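Local coordinates for protein putative invasin (Yersinia pseudotuberculosis IP 31758, PDB 5N40) that probably acts as a bacterial surface adhesin, presenting a C-type lectin-like domain on a rod of immunoglobulin-like domains for attachment to host cells, at residues N20-G25 with P103-L108; A74-G79 with V137-K142; K245-A250 with G304-Q309. The protein carries 1 engineered substitution. All coordinates share one frame; numbering follows the deposited sequence.

Contact 1 (N20-G25 with P103-L108); sequences NIEANG and PAPVDL
The nearest CA atoms are those of Glu-22 and Ala-104, 5.2 Å apart, where segment 20-25 meets the loop that leads into strand 106-112. Glu-22 points its CB toward that loop. Chi1 (-67°) sets CG anti to the carbonyl carbon; the chain then runs extended, and the Glu-22 and Pro-105 side chains cross at about a right angle. Both carboxylate oxygens sit close to one ring carbon: Glu-22 OE1 is 3.5 Å from Pro-105 CD, while OE2 also approaches CG of the same ring. This is van der Waals packing of a partly exposed acid on a proline. The methyl CB of Ala-104 rests on the backbone, 3.6 Å from Ala-23 O, and CB of Asn-24 lies 4.2 Å from the same methyl. Tyr-131 of strand 123-131 touches both Ala-104 and Asn-24, while OD1 of Asn-24 accepts from Ser-26 N, an Asx-turn bond, and from Asp-27 N, bracing the chain just after Ala-23. No hydrogen bond joins the two segments. An inverse gamma turn is centred on Ala-23, and the whole is an interdomain junction between consecutive immunoglobulin-like beta-sandwiches in the rod of an invasin-type adhesin.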
loop_
_atom_site.group_PDB
_atom_site.type_symbol
_atom_site.label_atom_id
_atom_site.label_comp_id
_atom_site.label_asym_id
_atom_site.label_seq_id
_atom_site.Cartn_x
_atom_site.Cartn_y
_atom_site.Cartn_z
ATOM N N ASN A 20 -18.703 27.033 -10.669
ATOM C CA ASN A 20 -18.194 25.779 -10.136
ATOM C C ASN A 20 -18.883 24.641 -10.871
ATOM O O ASN A 20 -20.114 24.634 -10.992
ATOM C CB ASN A 20 -18.448 25.648 -8.628
ATOM C CG ASN A 20 -17.685 26.671 -7.813
ATOM O OD1 ASN A 20 -16.503 26.494 -7.517
ATOM N ND2 ASN A 20 -18.360 27.737 -7.432
ATOM N N ILE A 21 -18.087 23.688 -11.367
ATOM C CA ILE A 21 -18.590 22.474 -11.993
ATOM C C ILE A 21 -17.675 21.334 -11.571
ATOM O O ILE A 21 -16.510 21.540 -11.219
ATOM C CB ILE A 21 -18.651 22.556 -13.538
ATOM C CG1 ILE A 21 -17.255 22.740 -14.132
ATOM C CG2 ILE A 21 -19.609 23.675 -13.970
ATOM C CD1 ILE A 21 -17.244 22.943 -15.646
ATOM N N GLU A 22 -18.212 20.121 -11.623
ATOM C CA GLU A 22 -17.454 18.938 -11.244
ATOM C C GLU A 22 -16.755 18.330 -12.454
ATOM O O GLU A 22 -17.259 18.385 -13.580
ATOM C CB GLU A 22 -18.376 17.911 -10.580
ATOM C CG GLU A 22 -18.897 18.394 -9.237
ATOM C CD GLU A 22 -19.969 17.507 -8.640
ATOM O OE1 GLU A 22 -20.480 16.610 -9.343
ATOM O OE2 GLU A 22 -20.307 17.724 -7.459
ATOM N N ALA A 23 -15.569 17.763 -12.208
ATOM C CA ALA A 23 -14.746 17.160 -13.262
ATOM C C ALA A 23 -15.251 15.754 -13.603
ATOM O O ALA A 23 -14.560 14.750 -13.424
ATOM C CB ALA A 23 -13.284 17.120 -12.830
ATOM N N ASN A 24 -16.481 15.705 -14.128
ATOM C CA ASN A 24 -17.170 14.449 -14.403
ATOM C C ASN A 24 -17.499 14.254 -15.881
ATOM O O ASN A 24 -18.228 13.314 -16.224
ATOM C CB ASN A 24 -18.451 14.360 -13.570
ATOM C CG ASN A 24 -19.450 15.462 -13.905
ATOM O OD1 ASN A 24 -19.288 16.187 -14.895
ATOM N ND2 ASN A 24 -20.488 15.587 -13.085
ATOM N N GLY A 25 -16.980 15.102 -16.764
ATOM C CA GLY A 25 -17.229 14.968 -18.185
ATOM C C GLY A 25 -18.626 15.329 -18.630
ATOM O O GLY A 25 -18.955 15.120 -19.804
ATOM N N PRO A 103 -13.308 18.401 -7.809
ATOM C CA PRO A 103 -13.294 16.937 -7.909
ATOM C C PRO A 103 -14.685 16.342 -8.055
ATOM O O PRO A 103 -15.670 16.841 -7.505
ATOM C CB PRO A 103 -12.655 16.503 -6.586
ATOM C CG PRO A 103 -11.800 17.637 -6.191
ATOM C CD PRO A 103 -12.550 18.876 -6.643
ATOM N N ALA A 104 -14.742 15.231 -8.778
ATOM C CA ALA A 104 -15.991 14.517 -8.961
ATOM C C ALA A 104 -16.233 13.604 -7.766
ATOM O O ALA A 104 -15.345 12.813 -7.408
ATOM C CB ALA A 104 -15.953 13.694 -10.246
ATOM N N PRO A 105 -17.390 13.687 -7.118
ATOM C CA PRO A 105 -17.708 12.693 -6.089
ATOM C C PRO A 105 -17.666 11.295 -6.687
ATOM O O PRO A 105 -18.248 11.038 -7.746
ATOM C CB PRO A 105 -19.117 13.082 -5.639
ATOM C CG PRO A 105 -19.192 14.565 -5.906
ATOM C CD PRO A 105 -18.394 14.775 -7.165
ATOM N N VAL A 106 -16.967 10.387 -6.000
ATOM C CA VAL A 106 -16.816 9.016 -6.473
ATOM C C VAL A 106 -16.999 8.030 -5.324
ATOM O O VAL A 106 -16.869 8.369 -4.145
ATOM C CB VAL A 106 -15.448 8.771 -7.138
ATOM C CG1 VAL A 106 -15.352 9.517 -8.454
ATOM C CG2 VAL A 106 -14.310 9.164 -6.195
ATOM N N ASP A 107 -17.316 6.791 -5.697
ATOM C CA ASP A 107 -17.225 5.639 -4.809
ATOM C C ASP A 107 -16.000 4.834 -5.218
ATOM O O ASP A 107 -15.793 4.575 -6.411
ATOM C CB ASP A 107 -18.460 4.737 -4.888
ATOM C CG ASP A 107 -19.747 5.447 -4.521
ATOM O OD1 ASP A 107 -19.772 6.181 -3.509
ATOM O OD2 ASP A 107 -20.738 5.239 -5.252
ATOM N N LEU A 108 -15.199 4.450 -4.239
ATOM C CA LEU A 108 -13.995 3.675 -4.488
ATOM C C LEU A 108 -14.195 2.222 -4.084
ATOM O O LEU A 108 -14.738 1.928 -3.015
ATOM C CB LEU A 108 -12.804 4.242 -3.719
ATOM C CG LEU A 108 -12.403 5.689 -3.999
ATOM C CD1 LEU A 108 -11.104 6.019 -3.274
ATOM C CD2 LEU A 108 -12.258 5.946 -5.468
#

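Contact 2 (A74-G79 with V137-K142); sequences AGTLTG and VAPNVK
Thr-76 and Asn-140 make the direct polar link between these two loops, and their CA atoms, 6.1 Å apart, are the nearest CA pair. Thr-76 CB points toward the 137-142 loop, with OG1 between the backbone N and carbonyl carbon (chi1 46°). There OG1 accepts a hydrogen bond from Asn-140 ND2 at 3.0 Å; the bond is nearly straight, 164° at the hydrogen, and the hydroxyl oxygen lies close to the plane of the amide. The other branch of the threonine packs on Pro-139, Thr-76 CG2 standing 4.1 Å from Pro-139 CG, and the two side chains cross at about a right angle. Next comes Leu-77, whose branch end CD2 reaches back to Asn-140 CB at 3.8 Å, so the asparagine is touched by apolar carbon near its root and bonded at its amide end. At Thr-78 the link passes through water. One water accepts from Thr-78 N and donates to Asn-140 O, 2.9 Å away. A second donates to Thr-78 OG1 at 2.6 Å and accepts from Lys-142 NZ, bridging hydroxyl and ammonium. Glu-205 also bonds to the hydroxyl of Thr-78 and, through its other carboxylate oxygen, to the backbone N of Lys-142, so this residue, just after strand 197-204 of the second domain, joins the two loops. Tyr-131 lies against both Thr-76 and Pro-139. The arrangement is a partly hydrated loop-to-loop interface between two consecutive immunoglobulin-like domains of the adhesin rod.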
loop_
_atom_site.group_PDB
_atom_site.type_symbol
_atom_site.label_atom_id
_atom_site.label_comp_id
_atom_site.label_asym_id
_atom_site.label_seq_id
_atom_site.Cartn_x
_atom_site.Cartn_y
_atom_site.Cartn_z
ATOM N N ALA A 74 -17.579 20.193 -18.681
ATOM C CA ALA A 74 -16.401 19.781 -17.939
ATOM C C ALA A 74 -15.704 18.625 -18.645
ATOM O O ALA A 74 -16.333 17.799 -19.310
ATOM C CB ALA A 74 -16.788 19.364 -16.522
ATOM N N GLY A 75 -14.387 18.588 -18.519
ATOM C CA GLY A 75 -13.624 17.377 -18.748
ATOM C C GLY A 75 -13.551 16.553 -17.484
ATOM O O GLY A 75 -14.415 16.638 -16.606
ATOM N N THR A 76 -12.484 15.763 -17.369
ATOM C CA THR A 76 -12.263 14.936 -16.190
ATOM C C THR A 76 -11.040 15.368 -15.382
ATOM O O THR A 76 -10.641 14.656 -14.453
ATOM C CB THR A 76 -12.144 13.472 -16.609
ATOM O OG1 THR A 76 -11.268 13.368 -17.734
ATOM C CG2 THR A 76 -13.512 12.931 -16.990
ATOM N N LEU A 77 -10.465 16.532 -15.683
ATOM C CA LEU A 77 -9.331 17.078 -14.948
ATOM C C LEU A 77 -9.792 18.234 -14.071
ATOM O O LEU A 77 -10.453 19.158 -14.551
ATOM C CB LEU A 77 -8.238 17.565 -15.903
ATOM C CG LEU A 77 -7.685 16.510 -16.859
ATOM C CD1 LEU A 77 -6.695 17.130 -17.841
ATOM C CD2 LEU A 77 -7.054 15.384 -16.075
ATOM N N THR A 78 -9.425 18.184 -12.792
ATOM C CA THR A 78 -9.704 19.272 -11.869
ATOM C C THR A 78 -8.728 20.421 -12.087
ATOM O O THR A 78 -7.604 20.233 -12.566
ATOM C CB THR A 78 -9.597 18.774 -10.433
ATOM O OG1 THR A 78 -8.306 18.183 -10.244
ATOM C CG2 THR A 78 -10.660 17.732 -10.156
ATOM N N GLY A 79 -9.166 21.613 -11.725
ATOM C CA GLY A 79 -8.334 22.794 -11.806
ATOM C C GLY A 79 -9.197 24.030 -11.938
ATOM O O GLY A 79 -10.360 24.029 -11.553
ATOM N N VAL A 137 -17.507 4.538 -14.784
ATOM C CA VAL A 137 -16.128 4.658 -14.331
ATOM C C VAL A 137 -15.680 6.111 -14.430
ATOM O O VAL A 137 -16.113 6.870 -15.311
ATOM C CB VAL A 137 -15.192 3.737 -15.136
ATOM C CG1 VAL A 137 -15.642 2.283 -15.014
ATOM C CG2 VAL A 137 -15.113 4.170 -16.593
ATOM N N ALA A 138 -14.794 6.497 -13.516
ATOM C CA ALA A 138 -14.323 7.875 -13.412
ATOM C C ALA A 138 -12.836 7.933 -13.755
ATOM O O ALA A 138 -11.991 7.561 -12.926
ATOM C CB ALA A 138 -14.583 8.418 -12.007
ATOM N N PRO A 139 -12.465 8.351 -14.961
ATOM C CA PRO A 139 -11.049 8.431 -15.314
ATOM C C PRO A 139 -10.407 9.711 -14.802
ATOM O O PRO A 139 -11.066 10.717 -14.540
ATOM C CB PRO A 139 -11.063 8.401 -16.846
ATOM C CG PRO A 139 -12.369 9.010 -17.215
ATOM C CD PRO A 139 -13.340 8.670 -16.104
ATOM N N ASN A 140 -9.084 9.637 -14.645
ATOM C CA ASN A 140 -8.247 10.793 -14.324
ATOM C C ASN A 140 -8.521 11.344 -12.928
ATOM O O ASN A 140 -8.297 12.529 -12.659
ATOM C CB ASN A 140 -8.403 11.887 -15.385
ATOM C CG ASN A 140 -7.938 11.427 -16.758
ATOM O OD1 ASN A 140 -6.851 10.859 -16.904
ATOM N ND2 ASN A 140 -8.768 11.640 -17.768
ATOM N N VAL A 141 -8.953 10.481 -12.016
ATOM C CA VAL A 141 -9.176 10.853 -10.623
ATOM C C VAL A 141 -7.859 10.722 -9.862
ATOM O O VAL A 141 -7.273 9.634 -9.796
ATOM C CB VAL A 141 -10.264 9.978 -9.987
ATOM C CG1 VAL A 141 -10.354 10.239 -8.480
ATOM C CG2 VAL A 141 -11.626 10.224 -10.659
ATOM N N LYS A 142 -7.409 11.825 -9.272
ATOM C CA LYS A 142 -6.169 11.825 -8.507
ATOM C C LYS A 142 -6.327 11.025 -7.217
ATOM O O LYS A 142 -7.317 11.169 -6.499
ATOM C CB LYS A 142 -5.755 13.261 -8.190
ATOM C CG LYS A 142 -5.319 14.062 -9.412
ATOM C CD LYS A 142 -4.861 15.461 -8.994
ATOM C CE LYS A 142 -4.345 16.269 -10.172
ATOM N NZ LYS A 142 -3.935 17.651 -9.763
HETATM O O HOH W 1 -8.361 15.318 -12.050
HETATM O O HOH W 2 -6.317 19.548 -9.341
#

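Contact 3 (K245-A250 with G304-Q309); sequences KRPYLA and GWPTMQ
CH-pi contacts dominate where Arg-246 and Pro-247 lie over one face of the Trp-305 indole. CA of Arg-246 stands 3.8 Å from the centroid of the Trp-305 six-membered ring, 23° off its normal, while Pro-247 CD takes the five-membered ring at 4.3 Å. The same face thus receives two consecutive residues, and CB of Arg-246 continues the contact near the pyrrole nitrogen, 3.7 Å from Trp-305 NE1. That nitrogen donates to Ala-234 O, which satisfies the indole's polar atom in a buried setting. Near the far end of the six-membered ring, Lys-245 O lies 3.4 Å from Trp-305 CH2. Apolar packing extends the patch through the two prolines, which meet tip to tip with Pro-247 CG 3.7 Å from Pro-306 CD. The polar interactions hold the arginine beside this patch. Its CG lies between the backbone N and carbonyl carbon (chi1 65°), and its guanidinium ends away from the indole, where NH1 donates to Pro-247 O at 3.0 Å with a bent angle of 137°. NE and NH2 form salt bridges with Glu-235 and Glu-252, which probably offset its charge. The result is core packing of the C-type lectin-like adhesion domain, joining the loops after strand 242-245 and helix 298-301.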
loop_
_atom_site.group_PDB
_atom_site.type_symbol
_atom_site.label_atom_id
_atom_site.label_comp_id
_atom_site.label_asym_id
_atom_site.label_seq_id
_atom_site.Cartn_x
_atom_site.Cartn_y
_atom_site.Cartn_z
ATOM N N LYS A 245 11.583 -30.647 12.424
ATOM C CA LYS A 245 10.426 -29.790 12.681
ATOM C C LYS A 245 10.874 -28.472 13.302
ATOM O O LYS A 245 11.824 -28.433 14.092
ATOM C CB LYS A 245 9.446 -30.505 13.615
ATOM C CG LYS A 245 8.042 -29.920 13.653
ATOM C CD LYS A 245 7.202 -30.608 14.727
ATOM C CE LYS A 245 5.720 -30.308 14.575
ATOM N NZ LYS A 245 5.459 -28.835 14.515
ATOM N N ARG A 246 10.186 -27.385 12.941
ATOM C CA ARG A 246 10.461 -26.114 13.582
ATOM C C ARG A 246 10.256 -26.256 15.088
ATOM O O ARG A 246 9.535 -27.150 15.541
ATOM C CB ARG A 246 9.552 -25.013 13.030
ATOM C CG ARG A 246 8.075 -25.192 13.324
ATOM C CD ARG A 246 7.332 -23.896 13.085
ATOM N NE ARG A 246 5.881 -24.015 13.231
ATOM C CZ ARG A 246 5.215 -23.926 14.382
ATOM N NH1 ARG A 246 5.847 -23.728 15.531
ATOM N NH2 ARG A 246 3.894 -24.035 14.383
ATOM N N PRO A 247 10.879 -25.393 15.885
ATOM C CA PRO A 247 10.595 -25.397 17.325
ATOM C C PRO A 247 9.159 -24.981 17.608
ATOM O O PRO A 247 8.495 -24.329 16.798
ATOM C CB PRO A 247 11.594 -24.385 17.897
ATOM C CG PRO A 247 12.003 -23.541 16.745
ATOM C CD PRO A 247 11.915 -24.412 15.530
ATOM N N TYR A 248 8.690 -25.370 18.791
ATOM C CA TYR A 248 7.326 -25.099 19.224
ATOM C C TYR A 248 7.231 -23.741 19.904
ATOM O O TYR A 248 8.119 -23.352 20.670
ATOM C CB TYR A 248 6.848 -26.171 20.209
ATOM C CG TYR A 248 6.491 -27.503 19.598
ATOM C CD1 TYR A 248 5.237 -27.721 19.048
ATOM C CD2 TYR A 248 7.397 -28.558 19.596
ATOM C CE1 TYR A 248 4.897 -28.944 18.501
ATOM C CE2 TYR A 248 7.067 -29.779 19.049
ATOM C CZ TYR A 248 5.813 -29.967 18.504
ATOM O OH TYR A 248 5.466 -31.180 17.962
ATOM N N LEU A 249 6.137 -23.032 19.635
ATOM C CA LEU A 249 5.773 -21.897 20.467
ATOM C C LEU A 249 5.422 -22.374 21.870
ATOM O O LEU A 249 4.924 -23.484 22.064
ATOM C CB LEU A 249 4.577 -21.146 19.879
ATOM C CG LEU A 249 4.772 -20.394 18.562
ATOM C CD1 LEU A 249 3.422 -19.901 18.033
ATOM C CD2 LEU A 249 5.729 -19.229 18.731
ATOM N N ALA A 250 5.684 -21.515 22.854
ATOM C CA ALA A 250 5.245 -21.801 24.216
ATOM C C ALA A 250 3.747 -22.080 24.252
ATOM O O ALA A 250 3.289 -22.996 24.948
ATOM C CB ALA A 250 5.604 -20.631 25.129
ATOM N N GLY A 304 13.811 -18.971 8.996
ATOM C CA GLY A 304 13.163 -18.265 10.076
ATOM C C GLY A 304 13.331 -18.853 11.463
ATOM O O GLY A 304 12.846 -18.252 12.426
ATOM N N TRP A 305 14.016 -19.987 11.620
ATOM C CA TRP A 305 14.071 -20.600 12.948
ATOM C C TRP A 305 14.930 -19.758 13.895
ATOM O O TRP A 305 15.925 -19.169 13.468
ATOM C CB TRP A 305 14.634 -22.018 12.880
ATOM C CG TRP A 305 13.791 -22.973 12.116
ATOM C CD1 TRP A 305 12.743 -22.671 11.302
ATOM C CD2 TRP A 305 13.931 -24.399 12.078
ATOM N NE1 TRP A 305 12.215 -23.819 10.765
ATOM C CE2 TRP A 305 12.930 -24.895 11.223
ATOM C CE3 TRP A 305 14.804 -25.300 12.689
ATOM C CZ2 TRP A 305 12.771 -26.254 10.965
ATOM C CZ3 TRP A 305 14.650 -26.657 12.424
ATOM C CH2 TRP A 305 13.641 -27.117 11.574
ATOM N N PRO A 306 14.569 -19.677 15.180
ATOM C CA PRO A 306 15.353 -18.874 16.134
ATOM C C PRO A 306 16.649 -19.581 16.504
ATOM O O PRO A 306 16.631 -20.741 16.927
ATOM C CB PRO A 306 14.424 -18.758 17.346
ATOM C CG PRO A 306 13.599 -20.004 17.283
ATOM C CD PRO A 306 13.394 -20.294 15.823
ATOM N N THR A 307 17.770 -18.865 16.395
ATOM C CA THR A 307 19.083 -19.495 16.522
ATOM C C THR A 307 19.943 -18.931 17.652
ATOM O O THR A 307 21.102 -19.344 17.787
ATOM C CB THR A 307 19.856 -19.381 15.204
ATOM O OG1 THR A 307 20.009 -18.002 14.854
ATOM C CG2 THR A 307 19.148 -20.133 14.088
ATOM N N MET A 308 19.428 -18.012 18.469
ATOM C CA MET A 308 20.254 -17.477 19.553
ATOM C C MET A 308 20.543 -18.525 20.623
ATOM O O MET A 308 21.548 -18.414 21.335
ATOM C CB MET A 308 19.584 -16.258 20.192
ATOM C CG MET A 308 19.655 -15.002 19.344
ATOM S SD MET A 308 18.871 -13.585 20.150
ATOM C CE MET A 308 19.371 -12.249 19.066
ATOM N N GLN A 309 19.694 -19.541 20.753
ATOM C CA GLN A 309 19.873 -20.581 21.753
ATOM C C GLN A 309 20.069 -21.925 21.065
ATOM O O GLN A 309 19.563 -22.163 19.963
ATOM C CB GLN A 309 18.679 -20.657 22.718
ATOM C CG GLN A 309 18.265 -19.311 23.316
ATOM C CD GLN A 309 19.414 -18.575 23.997
ATOM O OE1 GLN A 309 20.433 -19.172 24.357
ATOM N NE2 GLN A 309 19.252 -17.265 24.172
#

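Overall arrangement
Contacts 1 and 2 form one continuous junction, their centres 7 Å apart, and their segments alternate along the chain. Each joins the first to the second immunoglobulin-like domain of this chain. They touch directly: Pro-103 CA packs against Thr-78 CG2 at 3.6 Å, and Gly-25 N probably hydrogen-bonds to Gly-75 O. Tyr-131 reaches residues of both. Contact 1 includes the 103-108 linker between the domains; contact 2 adds two loops that meet across the interface. Contact 3 belongs to the adhesion domain, on the opposite side of the chain's centre; its centre is about 54 Å from that of contact 1 and 53 Å from that of contact 2, consistent with an elongated, rod-like adhesin.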